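Local coordinates for protein peroxiredoxin (Akkermansia muciniphila, PDB 6KHX) that reduces peroxides as a typical 2-Cys peroxiredoxin, with catalysis expected to pass through a disulfide between the two subunits of a dimer, at the interface of chains A and B and the interface of chains A and C. Numbering follows the deposited sequence. Chains: chain A/B/C, Peroxiredoxin.

Contact 1: the interface of chains A and B. Residues chain A 89-92; chain B 202, 205-206.
B:Leu205 and B:Ser206 of the C-terminal helix 198-209 meet the short 3-10 helix 89-91 of chain A. In typical 2-Cys peroxiredoxins a glycine-rich GGLG-type motif and the YF motif of a C-terminal helix pack together near the active site. A:Gly92 begins the glycine-rich stretch that follows the 3-10 helix, and B:Leu205 seems to stand at the Phe position of the YF motif.

The apolar part rests on B:Leu205. Its CG is anti to the carbonyl carbon (chi1 -72°), which carries the isobutyl group toward the turn. The methyl B:Leu205 CD1 lies 3.8 Å from A:Gly92 CA, on a stretch of main chain with no side chain to intervene. The backbone carbonyl of A:Arg89 lies against B:Leu205 CB and CD1. B:Ala202, one turn earlier in the helix, sets its methyl CB 3.6 Å from A:Asp90 O.

Polar groups contribute by shape here, since no polar pair bridges the two chains in this patch. B:Ser206 places its hydroxyl beside CA and CB of A:Asp90, and B:Ser206 OG donates within its own helix to B:Ala202 O over 3.0 Å, tilted 31° from the carbonyl plane. A:Asp90 turns its carboxylate away from chain B, with CG lodged between the backbone N and the carbonyl carbon (chi1 54°), presenting its aliphatic stem to the serine.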
loop_
_atom_site.group_PDB
_atom_site.type_symbol
_atom_site.label_atom_id
_atom_site.label_comp_id
_atom_site.label_asym_id
_atom_site.label_seq_id
_atom_site.Cartn_x
_atom_site.Cartn_y
_atom_site.Cartn_z
ATOM N N ARG A 89 44.725 17.898 34.038
ATOM C CA ARG A 89 44.402 18.923 33.054
ATOM C C ARG A 89 45.601 19.273 32.181
ATOM O O ARG A 89 45.434 19.559 30.991
ATOM C CB ARG A 89 43.871 20.167 33.761
ATOM C CG ARG A 89 42.651 19.887 34.621
ATOM C CD ARG A 89 42.104 21.155 35.220
ATOM N NE ARG A 89 40.922 20.904 36.038
ATOM C CZ ARG A 89 40.231 21.858 36.655
ATOM N NH1 ARG A 89 40.605 23.127 36.545
ATOM N NH2 ARG A 89 39.162 21.547 37.375
ATOM N N ASP A 90 46.814 19.249 32.742
ATOM C CA ASP A 90 47.989 19.584 31.943
ATOM C C ASP A 90 48.291 18.542 30.874
ATOM O O ASP A 90 49.178 18.775 30.046
ATOM C CB ASP A 90 49.223 19.772 32.839
ATOM C CG ASP A 90 49.490 18.579 33.743
ATOM O OD1 ASP A 90 49.843 17.496 33.226
ATOM O OD2 ASP A 90 49.371 18.734 34.979
ATOM N N GLN A 91 47.582 17.411 30.867
ATOM C CA GLN A 91 47.705 16.409 29.815
ATOM C C GLN A 91 46.451 16.314 28.952
ATOM O O GLN A 91 46.265 15.318 28.243
ATOM C CB GLN A 91 48.041 15.044 30.410
ATOM C CG GLN A 91 49.379 15.005 31.117
ATOM C CD GLN A 91 49.750 13.610 31.564
ATOM O OE1 GLN A 91 49.459 13.207 32.688
ATOM N NE2 GLN A 91 50.412 12.864 30.682
ATOM N N GLY A 92 45.586 17.321 29.001
ATOM C CA GLY A 92 44.347 17.288 28.253
ATOM C C GLY A 92 43.166 16.701 28.988
ATOM O O GLY A 92 42.118 16.487 28.367
ATOM N N ALA B 202 46.933 20.039 25.409
ATOM C CA ALA B 202 47.758 19.919 26.610
ATOM C C ALA B 202 48.464 21.236 26.930
ATOM O O ALA B 202 48.494 21.669 28.088
ATOM C CB ALA B 202 48.774 18.790 26.445
ATOM N N LEU B 205 45.811 23.955 28.157
ATOM C CA LEU B 205 45.286 23.754 29.505
ATOM C C LEU B 205 46.347 23.967 30.577
ATOM O O LEU B 205 46.013 24.366 31.699
ATOM C CB LEU B 205 44.680 22.359 29.648
ATOM C CG LEU B 205 43.352 22.077 28.944
ATOM C CD1 LEU B 205 42.859 20.676 29.293
ATOM C CD2 LEU B 205 42.313 23.132 29.299
ATOM N N SER B 206 47.621 23.707 30.261
ATOM C CA SER B 206 48.683 23.933 31.237
ATOM C C SER B 206 48.840 25.414 31.557
ATOM O O SER B 206 49.047 25.788 32.718
ATOM C CB SER B 206 50.006 23.367 30.721
ATOM O OG SER B 206 50.003 21.951 30.710
#

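Contact 2: the interface of chains A and B. Residues chain A 137, 154-156, 159; chain B 4-5, 150-151.
One face of the A:Tyr137 phenol ring is covered by B:Ile4, whose branch methyl CG2 sits 3.7 Å from the ring centroid in a CH-pi contact, displaced toward the rim. CG2 is anti to the backbone N, and the tyrosine and isoleucine run antiparallel alongside one another. The other branch, B:Ile4 CG1, reaches 3.9 Å from A:Ile154 CG2.

The remaining flat groups meet in two pairs. In the first, the carboxylate of A:Asp156 and the guanidinium of B:Arg150 lie side by side with planes 8° apart, yet stepped: B:Arg150 NH1 reaches A:Asp156 OD2 at 2.6 Å on its syn side, but 32° out of the carboxylate plane. A bend at chi2 of the arginine (-65°) brings its tip back alongside the aspartate in this salt bridge through NH1. In the second, B:His151 ND1 is modelled as donating to the amide oxygen OD1 of A:Asn155, which lies in the imidazole plane; the modelled length is too short to be trusted at this resolution. The asparagine ND2 in turn bonds to A:Leu159 O at 3.2 Å, from above the carbonyl plane, which would help set the amide rotation.

A:Asp156 N donates to B:Arg150 O over 2.9 Å. A:Asn155 and B:His151 form an antiparallel bridge, so the 149-155 strands of both subunits pair edge to edge and carry the beta-sheet of the thioredoxin-like fold across the two-fold axis of the dimer.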
loop_
_atom_site.group_PDB
_atom_site.type_symbol
_atom_site.label_atom_id
_atom_site.label_comp_id
_atom_site.label_asym_id
_atom_site.label_seq_id
_atom_site.Cartn_x
_atom_site.Cartn_y
_atom_site.Cartn_z
ATOM N N TYR A 137 26.905 17.732 18.325
ATOM C CA TYR A 137 27.422 19.080 18.185
ATOM C C TYR A 137 27.432 19.770 19.550
ATOM O O TYR A 137 26.939 19.242 20.550
ATOM C CB TYR A 137 26.586 19.867 17.172
ATOM C CG TYR A 137 26.989 19.653 15.725
ATOM C CD1 TYR A 137 28.228 20.092 15.251
ATOM C CD2 TYR A 137 26.138 19.010 14.833
ATOM C CE1 TYR A 137 28.602 19.899 13.928
ATOM C CE2 TYR A 137 26.499 18.818 13.508
ATOM C CZ TYR A 137 27.735 19.259 13.057
ATOM O OH TYR A 137 28.098 19.065 11.732
ATOM N N ILE A 154 23.305 25.796 19.427
ATOM C CA ILE A 154 24.162 24.766 18.853
ATOM C C ILE A 154 25.288 25.444 18.093
ATOM O O ILE A 154 25.040 26.339 17.275
ATOM C CB ILE A 154 23.397 23.803 17.928
ATOM C CG1 ILE A 154 22.117 23.307 18.601
ATOM C CG2 ILE A 154 24.290 22.629 17.567
ATOM C CD1 ILE A 154 21.256 22.410 17.723
ATOM N N ASN A 155 26.520 25.029 18.376
ATOM C CA ASN A 155 27.713 25.530 17.711
ATOM C C ASN A 155 28.395 24.416 16.929
ATOM O O ASN A 155 28.370 23.249 17.331
ATOM C CB ASN A 155 28.696 26.109 18.720
ATOM C CG ASN A 155 28.298 27.479 19.184
ATOM O OD1 ASN A 155 27.248 27.998 18.794
ATOM N ND2 ASN A 155 29.123 28.073 20.040
ATOM N N ASP A 156 29.010 24.793 15.810
ATOM C CA ASP A 156 29.877 23.874 15.086
ATOM C C ASP A 156 31.052 23.450 15.967
ATOM O O ASP A 156 31.386 24.100 16.960
ATOM C CB ASP A 156 30.382 24.526 13.797
ATOM C CG ASP A 156 30.946 23.519 12.812
ATOM O OD1 ASP A 156 30.927 22.309 13.112
ATOM O OD2 ASP A 156 31.408 23.941 11.734
ATOM N N LEU A 159 33.863 25.872 17.598
ATOM C CA LEU A 159 33.419 27.115 18.231
ATOM C C LEU A 159 32.958 26.838 19.662
ATOM O O LEU A 159 31.824 26.406 19.892
ATOM C CB LEU A 159 32.317 27.768 17.399
ATOM C CG LEU A 159 32.624 27.903 15.905
ATOM C CD1 LEU A 159 31.510 28.633 15.165
ATOM C CD2 LEU A 159 33.949 28.607 15.693
ATOM N N ILE B 4 23.492 22.907 11.402
ATOM C CA ILE B 4 24.941 23.067 11.510
ATOM C C ILE B 4 25.644 22.163 10.507
ATOM O O ILE B 4 25.398 20.952 10.448
ATOM C CB ILE B 4 25.417 22.781 12.942
ATOM C CG1 ILE B 4 24.772 23.765 13.912
ATOM C CG2 ILE B 4 26.932 22.893 13.027
ATOM C CD1 ILE B 4 25.148 25.191 13.667
ATOM N N GLY B 5 26.543 22.752 9.722
ATOM C CA GLY B 5 27.256 22.022 8.699
ATOM C C GLY B 5 26.504 21.866 7.401
ATOM O O GLY B 5 27.048 21.276 6.459
ATOM N N ARG B 150 26.939 27.767 10.781
ATOM C CA ARG B 150 27.981 27.415 11.734
ATOM C C ARG B 150 27.554 27.571 13.184
ATOM O O ARG B 150 28.194 26.986 14.067
ATOM C CB ARG B 150 29.230 28.273 11.495
ATOM C CG ARG B 150 29.835 28.081 10.124
ATOM C CD ARG B 150 30.342 26.660 10.015
ATOM N NE ARG B 150 30.839 26.347 8.685
ATOM C CZ ARG B 150 31.171 25.122 8.298
ATOM N NH1 ARG B 150 31.047 24.108 9.148
ATOM N NH2 ARG B 150 31.612 24.905 7.062
ATOM N N HIS B 151 26.470 28.296 13.443
ATOM C CA HIS B 151 25.995 28.539 14.795
ATOM C C HIS B 151 24.514 28.884 14.724
ATOM O O HIS B 151 24.097 29.659 13.857
ATOM C CB HIS B 151 26.801 29.667 15.451
ATOM C CG HIS B 151 26.087 30.363 16.568
ATOM N ND1 HIS B 151 26.086 29.889 17.862
ATOM C CD2 HIS B 151 25.371 31.513 16.587
ATOM C CE1 HIS B 151 25.387 30.708 18.627
ATOM N NE2 HIS B 151 24.945 31.704 17.879
#

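Contact 3: the interface of chains A and C. Residues chain A 43-45, 76, 80, 133, 135; chain C 76-77, 79-80, 105.
C:Ile105 points its terminal methyl CD1 into chain A, where side chains converge on it. It crosses A:Ile135 obliquely, with CD1 3.7 Å from the branch methyl CG2, and crosses A:Lys43 and A:Glu133 at about right angles, CD1 lying 3.9 Å from A:Lys43 CE. The isoleucine gains this reach because CG1 is anti to the backbone N (chi1 -166°). A:Lys43, extended beyond CG, offers CE to the methyl while its terminal nitrogen NZ is held by A:Glu133 OE2 at 3.0 Å, through the syn lone pair; this salt bridge within chain A would help hold both side chains in place.

Tip to tip, A:Ser80 OG and C:Ser80 OG share a hydrogen bond of 2.9 Å, each side chain having nearly the same torsion, as befits equivalent residues of two-fold related helices 78-85. C:Phe79 lies against A:Phe45 through their CB atoms, 4.0 Å apart, rather than by ring stacking. C:Ser77 caps the start of its helix, its OG accepting from C:Ser80 N at 3.1 Å. A water bound to A:Asp44 O and A:Asp76 OD1 also approaches C:Ser77 OG, though too closely to be reliable. A:Asp76 OD2 in turn receives A:Asp44 N over 2.8 Å.

A:Lys43, A:Asp44 and A:Phe45 precede the peroxidatic cysteine in its conserved active-site loop. This dimer-dimer interface, used to build the family's decamers, therefore buttresses that loop and may favour its catalytically competent form.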
loop_
_atom_site.group_PDB
_atom_site.type_symbol
_atom_site.label_atom_id
_atom_site.label_comp_id
_atom_site.label_asym_id
_atom_site.label_seq_id
_atom_site.Cartn_x
_atom_site.Cartn_y
_atom_site.Cartn_z
ATOM N N LYS A 43 33.439 14.794 21.607
ATOM C CA LYS A 43 34.334 13.665 21.863
ATOM C C LYS A 43 35.168 13.883 23.116
ATOM O O LYS A 43 35.791 14.939 23.273
ATOM C CB LYS A 43 35.293 13.441 20.692
ATOM C CG LYS A 43 34.793 12.576 19.571
ATOM C CD LYS A 43 35.852 12.489 18.479
ATOM C CE LYS A 43 35.279 12.009 17.160
ATOM N NZ LYS A 43 36.296 12.120 16.082
ATOM N N ASP A 44 35.233 12.855 23.962
ATOM C CA ASP A 44 36.197 12.845 25.054
ATOM C C ASP A 44 37.621 12.883 24.505
ATOM O O ASP A 44 37.898 12.397 23.404
ATOM C CB ASP A 44 36.014 11.595 25.923
ATOM C CG ASP A 44 34.785 11.669 26.819
ATOM O OD1 ASP A 44 34.088 12.711 26.821
ATOM O OD2 ASP A 44 34.506 10.667 27.516
ATOM N N PHE A 45 38.530 13.468 25.296
ATOM C CA PHE A 45 39.960 13.524 24.989
ATOM C C PHE A 45 40.265 14.372 23.758
ATOM O O PHE A 45 41.237 14.105 23.046
ATOM C CB PHE A 45 40.548 12.120 24.801
ATOM C CG PHE A 45 40.363 11.227 25.985
ATOM C CD1 PHE A 45 41.192 11.339 27.091
ATOM C CD2 PHE A 45 39.349 10.283 26.003
ATOM C CE1 PHE A 45 41.020 10.516 28.193
ATOM C CE2 PHE A 45 39.170 9.453 27.098
ATOM C CZ PHE A 45 40.003 9.570 28.196
ATOM N N ASP A 76 30.211 9.246 24.203
ATOM C CA ASP A 76 31.227 8.334 24.708
ATOM C C ASP A 76 30.669 7.517 25.871
ATOM O O ASP A 76 29.658 7.873 26.483
ATOM C CB ASP A 76 32.462 9.105 25.168
ATOM C CG ASP A 76 33.085 9.933 24.058
ATOM O OD1 ASP A 76 33.666 9.346 23.118
ATOM O OD2 ASP A 76 32.975 11.173 24.114
ATOM N N SER A 80 34.929 5.994 29.422
ATOM C CA SER A 80 35.761 7.051 28.847
ATOM C C SER A 80 35.650 8.335 29.655
ATOM O O SER A 80 36.660 9.005 29.907
ATOM C CB SER A 80 35.396 7.301 27.386
ATOM O OG SER A 80 35.773 6.187 26.601
ATOM N N GLU A 133 30.274 11.337 11.076
ATOM C CA GLU A 133 30.315 10.772 12.418
ATOM C C GLU A 133 29.050 11.143 13.183
ATOM O O GLU A 133 28.665 12.318 13.228
ATOM C CB GLU A 133 31.546 11.262 13.179
ATOM C CG GLU A 133 32.837 10.603 12.772
ATOM C CD GLU A 133 34.011 11.150 13.556
ATOM O OE1 GLU A 133 34.311 12.353 13.410
ATOM O OE2 GLU A 133 34.618 10.388 14.336
ATOM N N ILE A 135 28.154 11.982 16.180
ATOM C CA ILE A 135 28.555 12.552 17.454
ATOM C C ILE A 135 27.793 13.859 17.632
ATOM O O ILE A 135 27.265 14.431 16.676
ATOM C CB ILE A 135 30.081 12.788 17.552
ATOM C CG1 ILE A 135 30.557 13.739 16.450
ATOM C CG2 ILE A 135 30.828 11.468 17.465
ATOM C CD1 ILE A 135 32.062 13.929 16.422
ATOM N N ASP C 76 33.927 2.615 20.704
ATOM C CA ASP C 76 34.447 3.835 21.307
ATOM C C ASP C 76 35.154 4.674 20.247
ATOM O O ASP C 76 35.547 4.180 19.187
ATOM C CB ASP C 76 35.417 3.507 22.445
ATOM C CG ASP C 76 34.786 2.649 23.523
ATOM O OD1 ASP C 76 33.888 3.143 24.240
ATOM O OD2 ASP C 76 35.189 1.477 23.651
ATOM N N SER C 77 35.340 5.953 20.549
ATOM C CA SER C 77 35.993 6.820 19.583
ATOM C C SER C 77 37.469 6.460 19.449
ATOM O O SER C 77 38.046 5.736 20.266
ATOM C CB SER C 77 35.882 8.287 19.987
ATOM O OG SER C 77 36.935 8.634 20.872
ATOM N N PHE C 79 39.744 8.587 19.857
ATOM C CA PHE C 79 40.462 9.277 20.927
ATOM C C PHE C 79 40.440 8.490 22.232
ATOM O O PHE C 79 41.405 8.547 22.999
ATOM C CB PHE C 79 39.913 10.683 21.157
ATOM C CG PHE C 79 40.306 11.657 20.098
ATOM C CD1 PHE C 79 39.962 11.443 18.776
ATOM C CD2 PHE C 79 41.124 12.729 20.404
ATOM C CE1 PHE C 79 40.351 12.333 17.790
ATOM C CE2 PHE C 79 41.530 13.619 19.423
ATOM C CZ PHE C 79 41.140 13.418 18.111
ATOM N N SER C 80 39.365 7.755 22.510
ATOM C CA SER C 80 39.397 6.851 23.653
ATOM C C SER C 80 40.462 5.782 23.460
ATOM O O SER C 80 41.213 5.470 24.391
ATOM C CB SER C 80 38.025 6.207 23.863
ATOM O OG SER C 80 37.081 7.185 24.260
ATOM N N ILE C 105 32.707 4.129 15.542
ATOM C CA ILE C 105 32.030 5.192 16.279
ATOM C C ILE C 105 30.555 5.280 15.908
ATOM O O ILE C 105 29.740 5.777 16.695
ATOM C CB ILE C 105 32.759 6.530 16.058
ATOM C CG1 ILE C 105 32.284 7.567 17.084
ATOM C CG2 ILE C 105 32.580 7.002 14.616
ATOM C CD1 ILE C 105 33.270 8.684 17.339
HETATM O O HOH W 1 36.201 10.185 22.591
#

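Contacts 1 and 2 belong to the same pairing of chains A and B, yet their C-alpha centres lie about 25 Å apart; contact 3, with chain C, is about 18 Å from each. No chain A residue is common to any two of them. Contact 2 joins sheet edges into a dimer, contact 1 adds the partner's C-terminal arm, and contact 3 links dimers in the ten-subunit assembly. Chain A meets B through a strand and the 89-91 turn, which takes up B's arm, and C through its active-site loop, a layout by which arm position and oligomeric state could both influence peroxidase activity.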